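Local coordinates for phosphate-binding protein (Unidentified prokaryotic organism, PDB 3W9V) that binds inorganic phosphate as a member of the PstS family and associates with human PON1, at residues A38-N42 and K372-Q376. The protein carries 1 engineered substitution. Coordinates in Å, arbitrary orientation, origin at the centre of the assembly. Numbering follows the deposited sequence.
Sequences AFLEN and KGRPQ
Start with Arg374, the residue most covered in this contact. It sits third from last in an extended C-terminal tail, and its side chain (chi1 m, chi2 t, chi3 p) reaches toward the last turn of helix 32-41, so that side-chain length bridges a backbone gap of 9.0 Å between the CA atoms of Arg374 and Asn42. Both terminal nitrogens donate to one helix carbonyl: Arg374 NH1 lies 2.8 Å and Arg374 NH2 3.0 Å from Phe39 O, a bifurcated grip on an oxygen near the end of the helix, where Asn42 N also comes in at 3.3 Å from Phe39 O. The guanidinium is at the same time laid flat on the Phe39 ring (chi1 t), planes at 25° and Arg374 CZ 4.0 Å from the ring centroid, 18° off its normal: a face-on cation-pi stack. Asn42, the first residue to leave helical phi/psi, forms a Schellman motif, its positive phi of 49° turning the chain away. The Arg374 side chain thereby ties the C-terminal tail to an early helix of the periplasmic-binding-protein-like fold, some 330 residues back in sequence. Arg374 NH1 also bonds to Tyr72 OH and Arg374 NH2 to Val55 O. The CA-to-CB bond of Asn42 points toward the tail; Asn42 CB comes 3.6 Å from Arg374 NH2, and Asn42 ND2 3.9 Å from Pro375 CG, while Asn42 OD1 accepts from Val55 N and Asn42 ND2 donates to Asn54 OD1. Trp80 touches Asn42, Arg374 and Pro375 alike.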
loop_
_atom_site.group_PDB
_atom_site.type_symbol
_atom_site.label_atom_id
_atom_site.label_comp_id
_atom_site.label_asym_id
_atom_site.label_seq_id
_atom_site.Cartn_x
_atom_site.Cartn_y
_atom_site.Cartn_z
ATOM N N ALA A 38 12.568 10.991 1.214
ATOM C CA ALA A 38 12.190 12.334 1.630
ATOM C C ALA A 38 12.178 12.447 3.146
ATOM O O ALA A 38 12.743 13.382 3.713
ATOM C CB ALA A 38 10.836 12.718 1.050
ATOM N N PHE A 39 11.531 11.493 3.812
ATOM C CA PHE A 39 11.495 11.541 5.264
ATOM C C PHE A 39 12.847 11.216 5.902
ATOM O O PHE A 39 13.348 11.976 6.735
ATOM C CB PHE A 39 10.428 10.611 5.843
ATOM C CG PHE A 39 10.360 10.656 7.341
ATOM C CD1 PHE A 39 9.542 11.571 7.978
ATOM C CD2 PHE A 39 11.142 9.811 8.116
ATOM C CE1 PHE A 39 9.488 11.629 9.359
ATOM C CE2 PHE A 39 11.098 9.873 9.498
ATOM C CZ PHE A 39 10.266 10.779 10.118
ATOM N N LEU A 40 13.421 10.075 5.534
ATOM C CA LEU A 40 14.606 9.570 6.224
ATOM C C LEU A 40 15.801 10.502 6.121
ATOM O O LEU A 40 16.601 10.597 7.053
ATOM C CB LEU A 40 14.985 8.189 5.688
ATOM C CG LEU A 40 13.973 7.077 5.949
ATOM C CD1 LEU A 40 14.324 5.884 5.078
ATOM C CD2 LEU A 40 13.948 6.694 7.420
ATOM N N GLU A 41 15.922 11.184 4.985
ATOM C CA GLU A 41 17.071 12.046 4.729
ATOM C C GLU A 41 16.701 13.528 4.748
ATOM O O GLU A 41 17.550 14.383 4.494
ATOM C CB GLU A 41 17.696 11.676 3.384
ATOM C CG GLU A 41 18.138 10.211 3.315
ATOM C CD GLU A 41 18.722 9.833 1.969
ATOM O OE1 GLU A 41 19.566 10.597 1.457
ATOM O OE2 GLU A 41 18.342 8.777 1.423
ATOM N N ASN A 42 15.446 13.827 5.072
ATOM C CA ASN A 42 14.912 15.190 4.980
ATOM C C ASN A 42 15.236 15.824 3.634
ATOM O O ASN A 42 15.897 16.867 3.553
ATOM C CB ASN A 42 15.366 16.076 6.136
ATOM C CG ASN A 42 14.644 17.408 6.146
ATOM O OD1 ASN A 42 13.556 17.528 5.582
ATOM N ND2 ASN A 42 15.253 18.419 6.760
ATOM N N LYS A 372 14.619 18.486 21.448
ATOM C CA LYS A 372 14.812 17.702 20.232
ATOM C C LYS A 372 13.681 17.891 19.234
ATOM O O LYS A 372 12.662 18.511 19.535
ATOM C CB LYS A 372 14.921 16.220 20.575
ATOM C CG LYS A 372 16.026 15.898 21.551
ATOM C CD LYS A 372 16.096 14.416 21.829
ATOM C CE LYS A 372 17.315 14.097 22.667
ATOM N NZ LYS A 372 17.431 12.640 22.929
ATOM N N GLY A 373 13.872 17.344 18.040
ATOM C CA GLY A 373 12.797 17.275 17.070
ATOM C C GLY A 373 13.168 17.716 15.672
ATOM O O GLY A 373 14.104 18.494 15.467
ATOM N N ARG A 374 12.416 17.215 14.699
ATOM C CA ARG A 374 12.611 17.583 13.305
ATOM C C ARG A 374 12.369 19.068 13.073
ATOM O O ARG A 374 11.528 19.679 13.727
ATOM C CB ARG A 374 11.711 16.742 12.401
ATOM C CG ARG A 374 12.149 15.287 12.328
ATOM C CD ARG A 374 11.406 14.520 11.259
ATOM N NE ARG A 374 11.725 14.935 9.895
ATOM C CZ ARG A 374 12.348 14.172 9.003
ATOM N NH1 ARG A 374 12.774 12.960 9.328
ATOM N NH2 ARG A 374 12.529 14.625 7.774
ATOM N N PRO A 375 13.118 19.656 12.129
ATOM C CA PRO A 375 13.016 21.099 11.901
ATOM C C PRO A 375 11.677 21.504 11.296
ATOM O O PRO A 375 11.043 20.731 10.571
ATOM C CB PRO A 375 14.162 21.378 10.922
ATOM C CG PRO A 375 14.389 20.082 10.229
ATOM C CD PRO A 375 14.134 19.029 11.265
ATOM N N GLN A 376 11.245 22.723 11.603
ATOM C CA GLN A 376 9.954 23.193 11.130
ATOM C C GLN A 376 9.989 23.485 9.636
ATOM O O GLN A 376 8.990 23.307 8.942
ATOM C CB GLN A 376 9.478 24.417 11.921
ATOM C CG GLN A 376 10.161 25.724 11.574
ATOM C CD GLN A 376 9.504 26.905 12.269
ATOM O OE1 GLN A 376 9.382 26.930 13.492
ATOM N NE2 GLN A 376 9.063 27.881 11.486
ATOM O OXT GLN A 376 11.020 23.902 9.100
#